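Local atomic coordinates of cytosol aminopeptidase (Coxiella burnetii, PDB entry 3IJ3), a protein that probably acts as a manganese-dependent aminopeptidase of the M17 family, removing residues from the amino terminus of peptides. Residues G73-I78 with G102-V107; E96-F101 with D123-R128. All blocks are in the same frame, centred on the assembly; numbering follows the deposited sequence. Where two conformers were deposited one is given.

Overall arrangement
Both contacts lie in the N-terminal domain of this M17 aminopeptidase, with their centres about 15 Å apart. Their segments alternate along the chain: 73-78, 96-101, 102-107, 123-128. The 96-101 loop of interaction 2 runs straight into the 102-107 turn of interaction 1, and the two contacts touch where Gly-73 N lies 4.0 Å from Asp-100 OD1. Interaction 1 is mainly apolar side-chain packing with no hydrogen bond across it, whereas interaction 2 combines a ring contact with a shared water. Neither includes any of the lithium-binding residues Lys-250, Asp-255, Asp-273 and Glu-334, which belong to the catalytic domain.

Interaction 1. Residues G73-I78 with G102-V107; sequences GTICSI and GGLSKV
Ile-75 meets Val-107 and Leu-104 through methyl groups, and no hydrogen bond links the two segments. The end of the isoleucine, CD1, lies 3.9 Å from CG2 of Val-107; its branch methyl CG2 touches that same valine methyl at 4.0 Å. The two side chains run alongside each other in opposite senses. The isoleucine end also reaches main chain, Ile-75 CD1 standing 3.5 Å from the carbonyl O of Val-107. Leu-104 joins more lightly, its CD2 lying 4.2 Å from Ile-75 CG2. A chi1 of 63° sets CG1 of Ile-75 between its backbone N and carbonyl carbon, while CG2 stands beside the N; the extended chi2 (167°) then carries CD1 on to the valine, so that CD1 and CG2 both meet Val-107 CG2.

Val-107 and Leu-104 are brought together by a short helical turn, closed by a bond of 3.0 Å from Val-107 N to Leu-104 O. Leu-104 also packs on Phe-133 of helix 123-135. Ile-75 sits at the start of strand 75-79, outermost in its sheet within this chain and antiparallel to strand 85-91, where its side chain rests on Val-88 and Leu-90. The strand and the turn are therefore joined by dispersion and only partial burial of apolar surface, without directional bonds, across a small interface of 137 Å².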
loop_
_atom_site.group_PDB
_atom_site.type_symbol
_atom_site.label_atom_id
_atom_site.label_comp_id
_atom_site.label_asym_id
_atom_site.label_seq_id
_atom_site.Cartn_x
_atom_site.Cartn_y
_atom_site.Cartn_z
ATOM N N GLY A 73 35.721 16.348 -17.003
ATOM C CA GLY A 73 36.020 15.236 -16.100
ATOM C C GLY A 73 37.013 14.215 -16.611
ATOM O O GLY A 73 37.437 13.355 -15.849
ATOM N N THR A 74 37.380 14.281 -17.891
ATOM C CA THR A 74 38.362 13.337 -18.436
ATOM C C THR A 74 39.718 13.969 -18.273
ATOM O O THR A 74 39.825 15.194 -18.147
ATOM C CB THR A 74 38.121 12.984 -19.949
ATOM O OG1 THR A 74 38.256 14.160 -20.779
ATOM C CG2 THR A 74 36.747 12.383 -20.143
ATOM N N ILE A 75 40.760 13.141 -18.257
ATOM C CA ILE A 75 42.111 13.652 -18.154
ATOM C C ILE A 75 43.018 13.040 -19.213
ATOM O O ILE A 75 42.695 12.020 -19.839
ATOM C CB ILE A 75 42.749 13.413 -16.745
ATOM C CG1 ILE A 75 42.876 11.917 -16.435
ATOM C CG2 ILE A 75 41.923 14.085 -15.667
ATOM C CD1 ILE A 75 43.771 11.588 -15.239
ATOM N N CYS A 76 44.132 13.717 -19.446
ATOM C CA CYS A 76 45.168 13.214 -20.328
ATOM C C CYS A 76 46.484 13.358 -19.573
ATOM O O CYS A 76 46.935 14.480 -19.322
ATOM C CB CYS A 76 45.218 13.966 -21.661
ATOM S SG CYS A 76 46.465 13.274 -22.815
ATOM N N SER A 77 47.052 12.222 -19.144
ATOM C CA SER A 77 48.359 12.191 -18.486
ATOM C C SER A 77 49.410 12.139 -19.587
ATOM O O SER A 77 49.429 11.191 -20.383
ATOM C CB SER A 77 48.459 10.964 -17.571
ATOM O OG SER A 77 47.455 11.028 -16.576
ATOM N N ILE A 78 50.247 13.162 -19.657
ATOM C CA ILE A 78 51.256 13.305 -20.711
ATOM C C ILE A 78 52.643 12.918 -20.226
ATOM O O ILE A 78 53.125 13.455 -19.244
ATOM C CB ILE A 78 51.316 14.752 -21.206
ATOM C CG1 ILE A 78 49.941 15.181 -21.749
ATOM C CG2 ILE A 78 52.412 14.930 -22.275
ATOM C CD1 ILE A 78 49.846 16.638 -22.041
ATOM N N GLY A 102 37.142 18.480 -8.495
ATOM C CA GLY A 102 36.773 17.549 -7.425
ATOM C C GLY A 102 36.971 16.086 -7.785
ATOM O O GLY A 102 37.155 15.236 -6.907
ATOM N N GLY A 103 36.921 15.756 -9.077
ATOM C CA GLY A 103 37.100 14.367 -9.485
ATOM C C GLY A 103 38.539 13.893 -9.607
ATOM O O GLY A 103 38.770 12.715 -9.847
ATOM N N LEU A 104 39.508 14.779 -9.394
ATOM C CA LEU A 104 40.920 14.434 -9.626
ATOM C C LEU A 104 41.523 13.305 -8.795
ATOM O O LEU A 104 42.219 12.446 -9.340
ATOM C CB LEU A 104 41.806 15.681 -9.545
ATOM C CG LEU A 104 41.703 16.659 -10.713
ATOM C CD1 LEU A 104 42.356 17.972 -10.315
ATOM C CD2 LEU A 104 42.341 16.073 -11.984
ATOM N N SER A 105 41.257 13.282 -7.489
ATOM C CA SER A 105 41.835 12.226 -6.655
ATOM C C SER A 105 41.488 10.826 -7.133
ATOM O O SER A 105 42.302 9.904 -7.007
ATOM C CB SER A 105 41.470 12.402 -5.184
ATOM O OG SER A 105 42.234 13.448 -4.638
ATOM N N LYS A 106 40.300 10.662 -7.699
ATOM C CA LYS A 106 39.867 9.337 -8.186
ATOM C C LYS A 106 40.469 8.883 -9.526
ATOM O O LYS A 106 40.404 7.697 -9.862
ATOM C CB LYS A 106 38.342 9.255 -8.270
ATOM C CG LYS A 106 37.638 9.162 -6.922
ATOM C CD LYS A 106 36.131 9.034 -7.139
ATOM C CE LYS A 106 35.345 8.878 -5.861
ATOM N NZ LYS A 106 35.618 7.609 -5.154
ATOM N N VAL A 107 41.072 9.803 -10.269
ATOM C CA VAL A 107 41.626 9.479 -11.581
ATOM C C VAL A 107 43.114 9.772 -11.740
ATOM O O VAL A 107 43.763 9.206 -12.628
ATOM C CB VAL A 107 40.827 10.185 -12.714
ATOM C CG1 VAL A 107 39.365 9.685 -12.721
ATOM C CG2 VAL A 107 40.883 11.719 -12.586
#

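Interaction 2. Residues E96-F101 with D123-R128; sequences EYSWDF and DEYYER
Glu-96 lays the aliphatic part of its side chain over one face of the Tyr-125 ring. This is a CH-pi contact: Glu-96 CG stands 3.8 Å from the centroid of the Tyr-125 ring, 13° off its normal. Beside it, Glu-96 CB lies 3.7 Å from Tyr-125 CE1. The glutamate chain bends at chi2, and the bend turns the carboxylate off the ring, its plane 80° to that of the tyrosine. Thus the methylene groups make the contact. The carboxylate has acidic neighbours, Glu-121 and Asp-94, which would be expected to raise its proton affinity.

Van der Waals packing continues the contact to Arg-128. Ser-98 OG sits 3.5 Å from Arg-128 CB and also lies at the edge of the tyrosine ring, near its plane.

Polar linkage between the segments runs through one water. It accepts from Arg-128 NH1 at 2.7 Å, in the guanidinium plane, and donates to Glu-96 O at 2.7 Å. It also donates weakly to Tyr-97 O and is bonded to Ser-98 OG at 3.2 Å.

A salt bridge within the helix positions the arginine. Arg-128 NE gives a fairly straight bond to Glu-124 OE2, one turn earlier, at 3.1 Å and 159°, using the anti lone pair of that oxygen. The side chain is extended from CG to NE, which carries the guanidinium beyond Ser-98 to the water. A weak bond from NH2 to Lys-392 O gives the group another partner.

This surface contact belongs to the N-terminal alpha/beta domain of an M17 aminopeptidase: the loop that follows strand 85-91 of its mixed sheet lies on the N-terminal part of helix 123-135.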
loop_
_atom_site.group_PDB
_atom_site.type_symbol
_atom_site.label_atom_id
_atom_site.label_comp_id
_atom_site.label_asym_id
_atom_site.label_seq_id
_atom_site.Cartn_x
_atom_site.Cartn_y
_atom_site.Cartn_z
ATOM N N GLU A 96 35.272 28.470 -15.256
ATOM C CA GLU A 96 34.805 28.966 -13.948
ATOM C C GLU A 96 33.914 27.969 -13.166
ATOM O O GLU A 96 33.376 28.327 -12.123
ATOM C CB GLU A 96 34.039 30.286 -14.121
ATOM C CG GLU A 96 34.868 31.465 -14.642
ATOM C CD GLU A 96 35.232 31.352 -16.116
ATOM O OE1 GLU A 96 36.393 31.656 -16.474
ATOM O OE2 GLU A 96 34.365 30.946 -16.920
ATOM N N TYR A 97 33.773 26.728 -13.635
ATOM C CA TYR A 97 32.899 25.746 -12.952
ATOM C C TYR A 97 33.487 25.157 -11.643
ATOM O O TYR A 97 32.763 24.967 -10.663
ATOM C CB TYR A 97 32.482 24.646 -13.921
ATOM C CG TYR A 97 31.601 23.605 -13.303
ATOM C CD1 TYR A 97 30.347 23.944 -12.798
ATOM C CD2 TYR A 97 31.989 22.276 -13.256
ATOM C CE1 TYR A 97 29.529 22.991 -12.226
ATOM C CE2 TYR A 97 31.170 21.313 -12.693
ATOM C CZ TYR A 97 29.940 21.679 -12.185
ATOM O OH TYR A 97 29.128 20.729 -11.624
ATOM N N SER A 98 34.776 24.850 -11.645
ATOM C CA SER A 98 35.490 24.357 -10.438
ATOM C C SER A 98 35.277 22.912 -9.972
ATOM O O SER A 98 36.267 22.248 -9.634
ATOM C CB SER A 98 35.292 25.330 -9.259
ATOM O OG SER A 98 35.740 26.633 -9.628
ATOM N N TRP A 99 34.032 22.418 -9.906
ATOM C CA TRP A 99 33.803 21.039 -9.458
ATOM C C TRP A 99 34.485 19.972 -10.301
ATOM O O TRP A 99 34.643 18.863 -9.819
ATOM C CB TRP A 99 32.312 20.647 -9.342
ATOM C CG TRP A 99 31.586 21.066 -8.103
ATOM C CD1 TRP A 99 30.486 21.875 -8.036
ATOM C CD2 TRP A 99 31.888 20.688 -6.752
ATOM N NE1 TRP A 99 30.083 22.022 -6.735
ATOM C CE2 TRP A 99 30.926 21.313 -5.922
ATOM C CE3 TRP A 99 32.887 19.899 -6.160
ATOM C CZ2 TRP A 99 30.919 21.165 -4.533
ATOM C CZ3 TRP A 99 32.881 19.750 -4.766
ATOM C CH2 TRP A 99 31.896 20.384 -3.972
ATOM N N ASP A 100 34.881 20.252 -11.549
ATOM C CA ASP A 100 35.576 19.197 -12.317
ATOM C C ASP A 100 36.856 18.790 -11.580
ATOM O O ASP A 100 37.282 17.616 -11.633
ATOM C CB ASP A 100 35.914 19.640 -13.741
ATOM C CG ASP A 100 34.672 19.889 -14.600
ATOM O OD1 ASP A 100 33.824 18.974 -14.688
ATOM O OD2 ASP A 100 34.582 20.974 -15.220
ATOM N N PHE A 101 37.472 19.762 -10.886
ATOM C CA PHE A 101 38.679 19.493 -10.095
ATOM C C PHE A 101 38.393 18.527 -8.946
ATOM O O PHE A 101 39.279 17.829 -8.474
ATOM C CB PHE A 101 39.310 20.787 -9.564
ATOM C CG PHE A 101 39.941 21.624 -10.633
ATOM C CD1 PHE A 101 41.299 21.482 -10.925
ATOM C CD2 PHE A 101 39.188 22.524 -11.363
ATOM C CE1 PHE A 101 41.874 22.217 -11.920
ATOM C CE2 PHE A 101 39.768 23.268 -12.367
ATOM C CZ PHE A 101 41.114 23.121 -12.640
ATOM N N ASP A 123 41.527 34.863 -8.521
ATOM C CA ASP A 123 41.991 34.023 -7.402
ATOM C C ASP A 123 40.854 33.222 -6.770
ATOM O O ASP A 123 41.089 32.187 -6.137
ATOM C CB ASP A 123 42.656 34.877 -6.310
ATOM C CG ASP A 123 44.037 35.376 -6.702
ATOM O OD1 ASP A 123 44.521 35.036 -7.796
ATOM O OD2 ASP A 123 44.649 36.100 -5.892
ATOM N N GLU A 124 39.625 33.705 -6.935
ATOM C CA GLU A 124 38.472 33.052 -6.340
ATOM C C GLU A 124 38.264 31.677 -6.988
ATOM O O GLU A 124 38.009 30.698 -6.288
ATOM C CB GLU A 124 37.208 33.899 -6.486
ATOM C CG GLU A 124 35.930 33.214 -5.992
ATOM C CD GLU A 124 35.961 32.860 -4.515
ATOM O OE1 GLU A 124 36.656 33.553 -3.740
ATOM O OE2 GLU A 124 35.272 31.896 -4.126
ATOM N N TYR A 125 38.384 31.600 -8.311
ATOM C CA TYR A 125 38.193 30.320 -9.003
ATOM C C TYR A 125 39.361 29.375 -8.740
ATOM O O TYR A 125 39.181 28.164 -8.685
ATOM C CB TYR A 125 37.941 30.519 -10.495
ATOM C CG TYR A 125 36.704 31.330 -10.735
ATOM C CD1 TYR A 125 35.453 30.806 -10.465
ATOM C CD2 TYR A 125 36.778 32.627 -11.243
ATOM C CE1 TYR A 125 34.314 31.542 -10.675
ATOM C CE2 TYR A 125 35.642 33.373 -11.453
ATOM C CZ TYR A 125 34.410 32.825 -11.167
ATOM O OH TYR A 125 33.270 33.565 -11.382
ATOM N N TYR A 126 40.551 29.950 -8.583
ATOM C CA TYR A 126 41.757 29.192 -8.254
ATOM C C TYR A 126 41.570 28.541 -6.885
ATOM O O TYR A 126 41.835 27.341 -6.700
ATOM C CB TYR A 126 42.935 30.156 -8.269
ATOM C CG TYR A 126 44.298 29.627 -7.934
ATOM C CD1 TYR A 126 44.865 28.595 -8.652
ATOM C CD2 TYR A 126 45.091 30.282 -6.995
ATOM C CE1 TYR A 126 46.161 28.152 -8.379
ATOM C CE2 TYR A 126 46.380 29.861 -6.719
ATOM C CZ TYR A 126 46.913 28.800 -7.418
ATOM O OH TYR A 126 48.192 28.398 -7.139
ATOM N N GLU A 127 41.078 29.320 -5.932
ATOM C CA GLU A 127 40.840 28.814 -4.581
ATOM C C GLU A 127 39.737 27.736 -4.562
ATOM O O GLU A 127 39.852 26.734 -3.848
ATOM C CB GLU A 127 40.529 29.997 -3.672
ATOM C CG GLU A 127 40.345 29.707 -2.228
ATOM C CD GLU A 127 40.230 31.006 -1.436
ATOM O OE1 GLU A 127 41.221 31.774 -1.405
ATOM O OE2 GLU A 127 39.158 31.244 -0.858
ATOM N N ARG A 128 38.670 27.928 -5.340
ATOM C CA ARG A 128 37.610 26.904 -5.431
ATOM C C ARG A 128 38.133 25.582 -6.007
ATOM O O ARG A 128 37.712 24.510 -5.585
ATOM C CB ARG A 128 36.471 27.368 -6.304
ATOM C CG ARG A 128 35.685 28.462 -5.730
ATOM C CD ARG A 128 34.553 28.821 -6.661
ATOM N NE ARG A 128 33.892 30.032 -6.215
ATOM C CZ ARG A 128 32.870 30.589 -6.838
ATOM N NH1 ARG A 128 32.358 30.040 -7.944
ATOM N NH2 ARG A 128 32.361 31.693 -6.339
HETATM O O HOH W 1 32.860 27.966 -9.531
#